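Flavin prenyltransferase UbiX (Aquifex aeolicus, PDB 2EJB) probably catalyses the metal-independent transfer of a dimethylallyl group from dimethylallyl phosphate to reduced FMN, making the prenylated flavin cofactor used by UbiD decarboxylases. Local coordinates at residues V14-K19 and D164-V169; G84-P89 and K172-L177; P120-V125 and V147-S152. All blocks are in the same frame, centred on the assembly; numbering follows the deposited sequence.

Interaction 1. Residues V14-K19 and D164-V169; sequences VIYGIK and DMINFV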
ATOM      1  N   VAL A  14      -7.587  11.299   2.278  1.00 36.22           N
ATOM      2  CA  VAL A  14      -7.592  12.226   3.400  1.00 43.67           C
ATOM      3  C   VAL A  14      -8.557  11.735   4.473  1.00 42.00           C
ATOM      4  O   VAL A  14      -8.470  12.145   5.630  1.00 41.66           O
ATOM      5  CB  VAL A  14      -8.007  13.653   2.966  1.00 49.63           C
ATOM      6  CG1 VAL A  14      -6.839  14.354   2.298  1.00 53.80           C
ATOM      7  CG2 VAL A  14      -9.184  13.586   2.010  1.00 59.88           C
ATOM      8  N   ILE A  15      -9.465  10.845   4.081  1.00 41.34           N
ATOM      9  CA  ILE A  15     -10.452  10.292   5.003  1.00 39.55           C
ATOM     10  C   ILE A  15      -9.779   9.534   6.151  1.00 39.54           C
ATOM     11  O   ILE A  15     -10.258   9.566   7.285  1.00 42.56           O
ATOM     12  CB  ILE A  15     -11.432   9.345   4.266  1.00 43.34           C
ATOM     13  CG1 ILE A  15     -12.550   8.904   5.215  1.00 45.20           C
ATOM     14  CG2 ILE A  15     -10.687   8.139   3.713  1.00 43.26           C
ATOM     15  CD1 ILE A  15     -13.492  10.023   5.611  1.00 45.14           C
ATOM     16  N   TYR A  16      -8.673   8.854   5.854  1.00 36.81           N
ATOM     17  CA  TYR A  16      -7.935   8.112   6.875  1.00 38.63           C
ATOM     18  C   TYR A  16      -7.520   9.063   7.997  1.00 35.03           C
ATOM     19  O   TYR A  16      -7.589   8.718   9.177  1.00 36.96           O
ATOM     20  CB  TYR A  16      -6.679   7.471   6.275  1.00 34.73           C
ATOM     21  CG  TYR A  16      -6.950   6.297   5.356  1.00 36.87           C
ATOM     22  CD1 TYR A  16      -7.494   5.111   5.852  1.00 41.90           C
ATOM     23  CD2 TYR A  16      -6.649   6.365   3.998  1.00 39.15           C
ATOM     24  CE1 TYR A  16      -7.730   4.024   5.020  1.00 42.05           C
ATOM     25  CE2 TYR A  16      -6.882   5.279   3.151  1.00 38.52           C
ATOM     26  CZ  TYR A  16      -7.422   4.114   3.671  1.00 38.68           C
ATOM     27  OH  TYR A  16      -7.661   3.046   2.842  1.00 37.41           O
ATOM     28  N   GLY A  17      -7.091  10.261   7.614  1.00 37.16           N
ATOM     29  CA  GLY A  17      -6.662  11.246   8.595  1.00 41.53           C
ATOM     30  C   GLY A  17      -7.799  11.797   9.435  1.00 41.86           C
ATOM     31  O   GLY A  17      -7.616  12.150  10.603  1.00 39.37           O
ATOM     32  N   ILE A  18      -8.975  11.884   8.829  1.00 39.36           N
ATOM     33  CA  ILE A  18     -10.163  12.380   9.515  1.00 40.03           C
ATOM     34  C   ILE A  18     -10.559  11.364  10.580  1.00 38.16           C
ATOM     35  O   ILE A  18     -10.755  11.709  11.748  1.00 42.84           O
ATOM     36  CB  ILE A  18     -11.330  12.558   8.514  1.00 40.99           C
ATOM     37  CG1 ILE A  18     -10.995  13.671   7.526  1.00 41.61           C
ATOM     38  CG2 ILE A  18     -12.630  12.855   9.249  1.00 45.21           C
ATOM     39  CD1 ILE A  18     -10.736  14.997   8.196  1.00 52.86           C
ATOM     40  N   LYS A  19     -10.655  10.104  10.165  1.00 39.70           N
ATOM     41  CA  LYS A  19     -11.024   9.016  11.064  1.00 40.18           C
ATOM     42  C   LYS A  19     -10.041   8.895  12.224  1.00 41.16           C
ATOM     43  O   LYS A  19     -10.443   8.695  13.375  1.00 38.16           O
ATOM     44  CB  LYS A  19     -11.071   7.694  10.291  1.00 40.57           C
ATOM     45  CG  LYS A  19     -11.584   6.513  11.108  1.00 50.72           C
ATOM     46  CD  LYS A  19     -12.930   6.830  11.743  1.00 57.55           C
ATOM     47  CE  LYS A  19     -13.986   7.134  10.689  1.00 67.41           C
ATOM     48  NZ  LYS A  19     -15.292   7.527  11.300  1.00 73.28           N
ATOM     49  N   ASP A 164     -15.099  -0.314   7.098  1.00 45.88           N
ATOM     50  CA  ASP A 164     -14.374  -1.385   7.768  1.00 44.81           C
ATOM     51  C   ASP A 164     -12.901  -1.378   7.382  1.00 44.83           C
ATOM     52  O   ASP A 164     -12.048  -1.764   8.175  1.00 46.91           O
ATOM     53  CB  ASP A 164     -14.984  -2.749   7.433  1.00 45.90           C
ATOM     54  CG  ASP A 164     -16.343  -2.956   8.077  1.00 52.97           C
ATOM     55  OD1 ASP A 164     -16.686  -2.185   8.993  1.00 48.08           O
ATOM     56  OD2 ASP A 164     -17.056  -3.901   7.674  1.00 43.77           O
ATOM     57  N   MET A 165     -12.603  -0.944   6.163  1.00 40.78           N
ATOM     58  CA  MET A 165     -11.220  -0.892   5.710  1.00 43.10           C
ATOM     59  C   MET A 165     -10.504   0.335   6.269  1.00 44.64           C
ATOM     60  O   MET A 165      -9.310   0.286   6.571  1.00 39.27           O
ATOM     61  CB  MET A 165     -11.162  -0.898   4.183  1.00 43.06           C
ATOM     62  CG  MET A 165     -11.565  -2.241   3.578  1.00 47.75           C
ATOM     63  SD  MET A 165     -11.269  -2.334   1.806  1.00 62.58           S
ATOM     64  CE  MET A 165     -12.755  -1.568   1.194  1.00 54.07           C
ATOM     65  N   ILE A 166     -11.239   1.434   6.413  1.00 42.57           N
ATOM     66  CA  ILE A 166     -10.672   2.659   6.965  1.00 40.16           C
ATOM     67  C   ILE A 166     -10.273   2.416   8.421  1.00 44.74           C
ATOM     68  O   ILE A 166      -9.200   2.825   8.860  1.00 41.02           O
ATOM     69  CB  ILE A 166     -11.690   3.811   6.924  1.00 41.68           C
ATOM     70  CG1 ILE A 166     -12.090   4.105   5.477  1.00 43.85           C
ATOM     71  CG2 ILE A 166     -11.096   5.050   7.573  1.00 44.70           C
ATOM     72  CD1 ILE A 166     -13.161   5.169   5.338  1.00 44.90           C
ATOM     73  N   ASN A 167     -11.146   1.746   9.166  1.00 41.30           N
ATOM     74  CA  ASN A 167     -10.877   1.450  10.567  1.00 44.39           C
ATOM     75  C   ASN A 167      -9.684   0.520  10.708  1.00 40.15           C
ATOM     76  O   ASN A 167      -8.920   0.622  11.667  1.00 41.43           O
ATOM     77  CB  ASN A 167     -12.116   0.831  11.222  1.00 46.81           C
ATOM     78  CG  ASN A 167     -13.169   1.866  11.573  1.00 51.11           C
ATOM     79  OD1 ASN A 167     -13.246   2.924  10.951  1.00 51.70           O
ATOM     80  ND2 ASN A 167     -13.993   1.558  12.565  1.00 58.08           N
ATOM     81  N   PHE A 168      -9.530  -0.397   9.756  1.00 35.91           N
ATOM     82  CA  PHE A 168      -8.403  -1.325   9.790  1.00 39.54           C
ATOM     83  C   PHE A 168      -7.102  -0.536   9.732  1.00 37.11           C
ATOM     84  O   PHE A 168      -6.217  -0.704  10.572  1.00 39.82           O
ATOM     85  CB  PHE A 168      -8.444  -2.292   8.603  1.00 41.26           C
ATOM     86  CG  PHE A 168      -7.186  -3.103   8.452  1.00 46.74           C
ATOM     87  CD1 PHE A 168      -6.959  -4.222   9.248  1.00 44.51           C
ATOM     88  CD2 PHE A 168      -6.190  -2.706   7.562  1.00 38.19           C
ATOM     89  CE1 PHE A 168      -5.754  -4.930   9.167  1.00 46.95           C
ATOM     90  CE2 PHE A 168      -4.983  -3.404   7.475  1.00 48.54           C
ATOM     91  CZ  PHE A 168      -4.766  -4.518   8.280  1.00 48.34           C
ATOM     92  N   VAL A 169      -6.991   0.331   8.731  1.00 34.86           N
ATOM     93  CA  VAL A 169      -5.795   1.140   8.560  1.00 37.90           C
ATOM     94  C   VAL A 169      -5.573   2.054   9.770  1.00 42.71           C
ATOM     95  O   VAL A 169      -4.445   2.199  10.247  1.00 37.81           O
ATOM     96  CB  VAL A 169      -5.888   1.982   7.277  1.00 38.55           C
ATOM     97  CG1 VAL A 169      -4.629   2.817   7.108  1.00 41.47           C
ATOM     98  CG2 VAL A 169      -6.079   1.059   6.075  1.00 31.90           C
TER

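Interaction 2. Residues G84-P89 and K172-L177; sequences GVYVVP and KLLDVL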
ATOM      1  N   GLY A  84       3.882  11.168  19.786  1.00 41.22           N
ATOM      2  CA  GLY A  84       4.212  10.844  18.409  1.00 35.36           C
ATOM      3  C   GLY A  84       3.649  11.826  17.401  1.00 39.99           C
ATOM      4  O   GLY A  84       2.823  12.684  17.727  1.00 39.77           O
ATOM      5  N   VAL A  85       4.108  11.705  16.164  1.00 37.53           N
ATOM      6  CA  VAL A  85       3.642  12.576  15.101  1.00 35.31           C
ATOM      7  C   VAL A  85       3.110  11.761  13.943  1.00 33.20           C
ATOM      8  O   VAL A  85       3.813  10.899  13.407  1.00 35.28           O
ATOM      9  CB  VAL A  85       4.765  13.476  14.566  1.00 35.77           C
ATOM     10  CG1 VAL A  85       4.278  14.239  13.336  1.00 34.91           C
ATOM     11  CG2 VAL A  85       5.204  14.447  15.647  1.00 39.76           C
ATOM     12  N   TYR A  86       1.868  12.037  13.564  1.00 27.04           N
ATOM     13  CA  TYR A  86       1.227  11.360  12.442  1.00 33.80           C
ATOM     14  C   TYR A  86       1.143  12.294  11.249  1.00 33.16           C
ATOM     15  O   TYR A  86       0.881  13.490  11.400  1.00 29.93           O
ATOM     16  CB  TYR A  86      -0.204  10.929  12.784  1.00 28.47           C
ATOM     17  CG  TYR A  86      -0.321   9.744  13.714  1.00 38.43           C
ATOM     18  CD1 TYR A  86      -0.842   9.895  15.001  1.00 34.59           C
ATOM     19  CD2 TYR A  86       0.060   8.469  13.303  1.00 32.40           C
ATOM     20  CE1 TYR A  86      -0.980   8.802  15.854  1.00 35.36           C
ATOM     21  CE2 TYR A  86      -0.073   7.372  14.147  1.00 35.95           C
ATOM     22  CZ  TYR A  86      -0.596   7.547  15.420  1.00 34.21           C
ATOM     23  OH  TYR A  86      -0.739   6.468  16.260  1.00 29.45           O
ATOM     24  N   VAL A  87       1.374  11.737  10.067  1.00 32.22           N
ATOM     25  CA  VAL A  87       1.266  12.469   8.812  1.00 32.23           C
ATOM     26  C   VAL A  87       0.370  11.524   8.019  1.00 36.27           C
ATOM     27  O   VAL A  87       0.839  10.643   7.291  1.00 31.37           O
ATOM     28  CB  VAL A  87       2.634  12.640   8.111  1.00 38.07           C
ATOM     29  CG1 VAL A  87       2.448  13.343   6.777  1.00 30.61           C
ATOM     30  CG2 VAL A  87       3.573  13.457   8.995  1.00 35.60           C
ATOM     31  N   VAL A  88      -0.934  11.712   8.209  1.00 34.79           N
ATOM     32  CA  VAL A  88      -1.958  10.874   7.603  1.00 35.43           C
ATOM     33  C   VAL A  88      -3.064  11.669   6.905  1.00 40.26           C
ATOM     34  O   VAL A  88      -3.839  12.374   7.554  1.00 33.30           O
ATOM     35  CB  VAL A  88      -2.623   9.989   8.689  1.00 32.31           C
ATOM     36  CG1 VAL A  88      -3.686   9.099   8.065  1.00 24.63           C
ATOM     37  CG2 VAL A  88      -1.562   9.162   9.417  1.00 30.99           C
ATOM     38  N   PRO A  89      -3.128  11.589   5.568  1.00 39.23           N
ATOM     39  CA  PRO A  89      -2.217  10.789   4.747  1.00 39.22           C
ATOM     40  C   PRO A  89      -0.985  11.617   4.404  1.00 33.20           C
ATOM     41  O   PRO A  89      -1.019  12.841   4.477  1.00 33.38           O
ATOM     42  CB  PRO A  89      -3.053  10.477   3.513  1.00 36.98           C
ATOM     43  CG  PRO A  89      -3.832  11.744   3.336  1.00 43.25           C
ATOM     44  CD  PRO A  89      -4.265  12.078   4.763  1.00 42.78           C
ATOM     45  N   LYS A 172      -4.161   0.151  12.554  1.00 30.66           N
ATOM     46  CA  LYS A 172      -2.757  -0.153  12.322  1.00 37.49           C
ATOM     47  C   LYS A 172      -1.907   1.038  12.750  1.00 36.50           C
ATOM     48  O   LYS A 172      -0.854   0.877  13.362  1.00 37.03           O
ATOM     49  CB  LYS A 172      -2.517  -0.455  10.838  1.00 39.02           C
ATOM     50  CG  LYS A 172      -2.540  -1.935  10.488  1.00 43.11           C
ATOM     51  CD  LYS A 172      -1.317  -2.629  11.072  1.00 56.93           C
ATOM     52  CE  LYS A 172      -1.217  -4.076  10.630  1.00 57.68           C
ATOM     53  NZ  LYS A 172      -0.015  -4.744  11.211  1.00 56.69           N
ATOM     54  N   LEU A 173      -2.382   2.235  12.425  1.00 35.27           N
ATOM     55  CA  LEU A 173      -1.665   3.454  12.776  1.00 36.24           C
ATOM     56  C   LEU A 173      -1.569   3.635  14.281  1.00 34.46           C
ATOM     57  O   LEU A 173      -0.537   4.059  14.796  1.00 36.83           O
ATOM     58  CB  LEU A 173      -2.352   4.656  12.144  1.00 30.36           C
ATOM     59  CG  LEU A 173      -2.169   4.709  10.627  1.00 39.71           C
ATOM     60  CD1 LEU A 173      -3.156   5.693  10.013  1.00 33.16           C
ATOM     61  CD2 LEU A 173      -0.723   5.101  10.313  1.00 32.74           C
ATOM     62  N   LEU A 174      -2.647   3.316  14.986  1.00 34.50           N
ATOM     63  CA  LEU A 174      -2.644   3.444  16.432  1.00 38.64           C
ATOM     64  C   LEU A 174      -1.741   2.390  17.062  1.00 37.67           C
ATOM     65  O   LEU A 174      -1.044   2.672  18.032  1.00 35.33           O
ATOM     66  CB  LEU A 174      -4.073   3.346  16.980  1.00 37.26           C
ATOM     67  CG  LEU A 174      -4.901   4.615  16.710  1.00 43.01           C
ATOM     68  CD1 LEU A 174      -6.366   4.350  16.999  1.00 43.40           C
ATOM     69  CD2 LEU A 174      -4.376   5.777  17.542  1.00 43.72           C
ATOM     70  N   ASP A 175      -1.738   1.179  16.507  1.00 37.11           N
ATOM     71  CA  ASP A 175      -0.888   0.119  17.038  1.00 38.53           C
ATOM     72  C   ASP A 175       0.583   0.502  16.938  1.00 38.82           C
ATOM     73  O   ASP A 175       1.393   0.089  17.767  1.00 32.67           O
ATOM     74  CB  ASP A 175      -1.109  -1.199  16.288  1.00 39.95           C
ATOM     75  CG  ASP A 175      -2.462  -1.813  16.571  1.00 45.99           C
ATOM     76  OD1 ASP A 175      -3.066  -1.473  17.614  1.00 47.82           O
ATOM     77  OD2 ASP A 175      -2.913  -2.651  15.760  1.00 49.99           O
ATOM     78  N   VAL A 176       0.930   1.280  15.915  1.00 34.33           N
ATOM     79  CA  VAL A 176       2.311   1.702  15.743  1.00 32.20           C
ATOM     80  C   VAL A 176       2.804   2.421  16.997  1.00 36.34           C
ATOM     81  O   VAL A 176       3.947   2.243  17.418  1.00 34.09           O
ATOM     82  CB  VAL A 176       2.476   2.640  14.529  1.00 30.14           C
ATOM     83  CG1 VAL A 176       3.900   3.187  14.483  1.00 34.43           C
ATOM     84  CG2 VAL A 176       2.163   1.888  13.246  1.00 27.10           C
ATOM     85  N   LEU A 177       1.944   3.228  17.607  1.00 37.47           N
ATOM     86  CA  LEU A 177       2.350   3.950  18.801  1.00 41.76           C
ATOM     87  C   LEU A 177       1.828   3.325  20.094  1.00 41.37           C
ATOM     88  O   LEU A 177       1.852   3.953  21.152  1.00 38.48           O
ATOM     89  CB  LEU A 177       1.925   5.416  18.682  1.00 43.44           C
ATOM     90  CG  LEU A 177       2.966   6.371  18.073  1.00 53.13           C
ATOM     91  CD1 LEU A 177       3.782   5.706  16.974  1.00 59.55           C
ATOM     92  CD2 LEU A 177       2.238   7.592  17.544  1.00 56.04           C
TER

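Interaction 3. Residues P120-V125 and V147-S152; sequences PLVLLV and VVVPAS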
ATOM      1  N   PRO A 120       8.591   9.798  17.838  1.00 33.31           N
ATOM      2  CA  PRO A 120       7.964   8.867  16.898  1.00 33.48           C
ATOM      3  C   PRO A 120       7.291   9.590  15.729  1.00 39.04           C
ATOM      4  O   PRO A 120       6.518  10.532  15.926  1.00 35.73           O
ATOM      5  CB  PRO A 120       6.971   8.113  17.778  1.00 39.61           C
ATOM      6  CG  PRO A 120       7.700   8.055  19.111  1.00 37.93           C
ATOM      7  CD  PRO A 120       8.238   9.466  19.233  1.00 34.98           C
ATOM      8  N   LEU A 121       7.607   9.149  14.516  1.00 33.65           N
ATOM      9  CA  LEU A 121       7.047   9.731  13.296  1.00 36.42           C
ATOM     10  C   LEU A 121       6.380   8.618  12.490  1.00 31.87           C
ATOM     11  O   LEU A 121       7.028   7.633  12.120  1.00 30.97           O
ATOM     12  CB  LEU A 121       8.153  10.384  12.462  1.00 29.24           C
ATOM     13  CG  LEU A 121       7.710  10.959  11.109  1.00 31.48           C
ATOM     14  CD1 LEU A 121       6.728  12.121  11.319  1.00 26.53           C
ATOM     15  CD2 LEU A 121       8.925  11.424  10.334  1.00 27.33           C
ATOM     16  N   VAL A 122       5.089   8.775  12.213  1.00 36.81           N
ATOM     17  CA  VAL A 122       4.345   7.761  11.470  1.00 33.74           C
ATOM     18  C   VAL A 122       3.702   8.334  10.205  1.00 34.09           C
ATOM     19  O   VAL A 122       2.957   9.311  10.263  1.00 35.20           O
ATOM     20  CB  VAL A 122       3.252   7.135  12.361  1.00 34.03           C
ATOM     21  CG1 VAL A 122       2.659   5.913  11.687  1.00 29.09           C
ATOM     22  CG2 VAL A 122       3.842   6.762  13.720  1.00 36.61           C
ATOM     23  N   LEU A 123       3.986   7.711   9.067  1.00 28.99           N
ATOM     24  CA  LEU A 123       3.451   8.162   7.780  1.00 27.26           C
ATOM     25  C   LEU A 123       2.549   7.118   7.124  1.00 31.75           C
ATOM     26  O   LEU A 123       2.840   5.919   7.159  1.00 32.41           O
ATOM     27  CB  LEU A 123       4.607   8.494   6.826  1.00 28.71           C
ATOM     28  CG  LEU A 123       5.408   9.804   6.916  1.00 41.98           C
ATOM     29  CD1 LEU A 123       5.446  10.350   8.325  1.00 38.03           C
ATOM     30  CD2 LEU A 123       6.819   9.559   6.367  1.00 37.43           C
ATOM     31  N   LEU A 124       1.441   7.577   6.543  1.00 31.73           N
ATOM     32  CA  LEU A 124       0.532   6.674   5.847  1.00 30.25           C
ATOM     33  C   LEU A 124       0.665   7.036   4.384  1.00 33.63           C
ATOM     34  O   LEU A 124       0.209   8.096   3.960  1.00 33.78           O
ATOM     35  CB  LEU A 124      -0.931   6.852   6.290  1.00 32.40           C
ATOM     36  CG  LEU A 124      -1.847   5.800   5.637  1.00 36.99           C
ATOM     37  CD1 LEU A 124      -1.608   4.461   6.317  1.00 38.77           C
ATOM     38  CD2 LEU A 124      -3.316   6.197   5.765  1.00 40.20           C
ATOM     39  N   VAL A 125       1.312   6.169   3.615  1.00 33.96           N
ATOM     40  CA  VAL A 125       1.515   6.425   2.196  1.00 32.13           C
ATOM     41  C   VAL A 125       0.471   5.718   1.346  1.00 38.24           C
ATOM     42  O   VAL A 125       0.134   4.558   1.577  1.00 36.32           O
ATOM     43  CB  VAL A 125       2.927   5.985   1.752  1.00 30.27           C
ATOM     44  CG1 VAL A 125       3.095   6.235   0.263  1.00 29.79           C
ATOM     45  CG2 VAL A 125       3.986   6.764   2.544  1.00 29.05           C
ATOM     46  N   VAL A 147       8.265   5.297  10.916  1.00 31.55           N
ATOM     47  CA  VAL A 147       7.476   4.138  10.522  1.00 34.37           C
ATOM     48  C   VAL A 147       6.603   4.480   9.331  1.00 33.33           C
ATOM     49  O   VAL A 147       5.843   5.451   9.359  1.00 37.01           O
ATOM     50  CB  VAL A 147       6.557   3.660  11.653  1.00 33.18           C
ATOM     51  CG1 VAL A 147       5.616   2.583  11.130  1.00 30.30           C
ATOM     52  CG2 VAL A 147       7.391   3.118  12.806  1.00 32.10           C
ATOM     53  N   VAL A 148       6.718   3.680   8.283  1.00 31.45           N
ATOM     54  CA  VAL A 148       5.928   3.902   7.088  1.00 30.34           C
ATOM     55  C   VAL A 148       4.817   2.873   6.994  1.00 31.92           C
ATOM     56  O   VAL A 148       5.062   1.665   6.986  1.00 27.79           O
ATOM     57  CB  VAL A 148       6.801   3.835   5.816  1.00 30.54           C
ATOM     58  CG1 VAL A 148       5.921   3.979   4.569  1.00 31.12           C
ATOM     59  CG2 VAL A 148       7.839   4.948   5.847  1.00 22.56           C
ATOM     60  N   VAL A 149       3.588   3.365   6.933  1.00 33.59           N
ATOM     61  CA  VAL A 149       2.427   2.501   6.834  1.00 34.29           C
ATOM     62  C   VAL A 149       1.726   2.772   5.513  1.00 32.65           C
ATOM     63  O   VAL A 149       1.248   3.881   5.278  1.00 31.84           O
ATOM     64  CB  VAL A 149       1.416   2.774   7.971  1.00 38.08           C
ATOM     65  CG1 VAL A 149       0.301   1.739   7.923  1.00 39.85           C
ATOM     66  CG2 VAL A 149       2.120   2.759   9.329  1.00 30.40           C
ATOM     67  N   PRO A 150       1.675   1.774   4.623  1.00 28.45           N
ATOM     68  CA  PRO A 150       0.999   1.996   3.343  1.00 33.33           C
ATOM     69  C   PRO A 150      -0.497   1.876   3.597  1.00 26.51           C
ATOM     70  O   PRO A 150      -0.911   1.117   4.465  1.00 31.79           O
ATOM     71  CB  PRO A 150       1.518   0.853   2.482  1.00 31.16           C
ATOM     72  CG  PRO A 150       1.596  -0.258   3.476  1.00 30.80           C
ATOM     73  CD  PRO A 150       2.249   0.418   4.677  1.00 34.45           C
ATOM     74  N   ALA A 151      -1.309   2.629   2.868  1.00 28.79           N
ATOM     75  CA  ALA A 151      -2.748   2.529   3.064  1.00 34.44           C
ATOM     76  C   ALA A 151      -3.208   1.292   2.297  1.00 32.67           C
ATOM     77  O   ALA A 151      -3.829   1.398   1.242  1.00 27.49           O
ATOM     78  CB  ALA A 151      -3.447   3.783   2.542  1.00 25.47           C
ATOM     79  N   SER A 152      -2.877   0.116   2.829  1.00 34.53           N
ATOM     80  CA  SER A 152      -3.241  -1.154   2.198  1.00 33.82           C
ATOM     81  C   SER A 152      -4.088  -1.988   3.151  1.00 38.56           C
ATOM     82  O   SER A 152      -3.565  -2.852   3.868  1.00 38.64           O
ATOM     83  CB  SER A 152      -1.974  -1.940   1.821  1.00 40.43           C
ATOM     84  OG  SER A 152      -1.113  -1.173   0.991  1.00 45.95           O
TER

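Interaction 1. Residues V14-K19 and D164-V169
The Tyr16 ring is the main flat group here. The carbonyl O of Met165 lies at its edge, close to the ring plane, while Val169 and the CA of Ile166 come in obliquely around the same CD1-CE1 side. CE1 does most of the touching: it reaches CG2 of Val169 at 3.6 Å and CA of Ile166 at 3.8 Å. Leu124 and Val88, from two strands of the sheet, touch the same tyrosine. Its CG stands anti to the carbonyl carbon (chi1 -72°), which carries the ring across to helix 162-176, where the Tyr16 and Val169 side chains cross at about a right angle. The second flat group, the amide of Asn167, sets its OD1 4.0 Å from CG of Lys19, an apolar part of that chain; bends at chi2 and chi3 curl the lysine, and its NZ bonds to Gln22 OE1 instead. Ile166 lies between its neighbours: CG2 meets Lys19 CB at 3.8 Å, and CD1 crosses the Ile15 side chain at about a right angle, 3.8 Å from Ile15 CG1. An alanine at Tyr16 would remove the whole ring and would probably loosen the packing of Ile166 and Val169 against helix 14-26. The helix segments cross at -68° with axes 9.6 Å apart, so contact concentrates round Tyr16 and Ile166, where they pass. Ile15 also packs on Phe155 of the second subunit, and Met165 on its counterpart there. Dispersion between aliphatic side chains, the lysine methylenes among them, and one ring, rather than polar pairing, therefore joins these helices, close to Arg126 of the predicted FMN site.

Interaction 2. Residues G84-P89 and K172-L177
Leu173 O is the best-held polar atom, gripped twice: by the hydroxyl of Tyr86, whose OH donates to it at 2.8 Å, and, weakly, by Val176 N within its own helix. The phenol does not come in along a lone pair. It stands 51° out of the carbonyl plane, with a C=O...OH angle of 117°, so the strand side chain approaches from above the peptide near the end of the helix. Seen from the tyrosine, this oxygen lies at the ring edge, near its plane. The remaining packing closes round the tip of the phenol: Leu177 meets it end to end, with CD2 3.5 Å from Tyr86 CZ, and Leu174 turns CD2 to 3.9 Å from Tyr86 OH. Together the bond and the leucines probably fix the ring's position. Two residues on from Tyr86, Val88 and Leu173 also meet tip to tip, CG2 to CD1 at 3.9 Å. At the other end Leu177 CD2 lies 3.9 Å from Gly84 CA, where any side-chain carbon would collide with it. The segment also holds Lys172, predicted to bind dimethylallyl phosphate, whose NZ bonds to Ala128 O of the second subunit. Within the chain, strand 82-90 runs between strands 3-8 and 121-125; Tyr86 rises from it past Ile4, Leu6 and Val122, with Leu20 of helix 14-26 beside it, to reach the closing turn of helix 162-176.

Interaction 3. Residues P120-V125 and V147-S152
Val122 and Val149 stand side by side and point the same way from the sheet, Val122 CG1 lying 4.0 Å from Val149 CG2. On this face, which also carries Val147, Leu124 crosses Val149 obliquely. Its CG is anti to the backbone N (chi1 -175°), and CD1 leans toward the neighbouring strand, so that it sits 3.7 Å from Val149 CG1 and only 3.1 Å from Val149 O. That oxygen is crowded: it accepts the N-H of Val125 and also a CA-H contact from Leu124, 2.9 Å from CA to O. Farther along, Leu124 CG meets Ala151 CB at 4.0 Å. On the opposite face Val125 and Val148 cross obliquely, CG2 to CG1 at 3.9 Å, with Leu123 and Pro150 on the same side.

Five backbone bonds set this register of parallel strands. The first three, from Val147 N to Leu121 O, Leu123 N to Val147 O and Val149 N to Leu123 O, run nearly along their C=O axes. The last two are less regular: Val125 N reaches Val149 O at an N-H...O angle of 143° from above the carbonyl plane, and Ala151, the centre of an inverse gamma turn, gives its N-H to Val125 O.

Helix 162-176 packs over Val122 and Leu124, while Ile141 of helix 132-143 lies on Leu123 and Val148. The arrangement is a beta-alpha-beta unit at the edge of the chain's parallel sheet, in a Rossmann-like flavoprotein fold, with Arg126 of the predicted FMN site directly following the first strand.

In the fold
From the N terminus, after strand 3-8, helix 14-26 supplies the first half of interaction 1, which closes a loop of 144 residues by bringing 14-19 against 164-169. Strand 82-90 opens interaction 2, which closes on 172-177 about two turns further along the same final helix, so these two contacts cross in sequence. Interaction 3 pairs 120-125 with 147-152 through helix 132-143 and lies within both larger loops. In space, strands 82-90 and 121-125 are neighbours in the sheet, Val85 and Val122 being joined by backbone bonding, and Leu124 packs against Val169. Helix 162-176 thus ties the first helix to the sheet on one face.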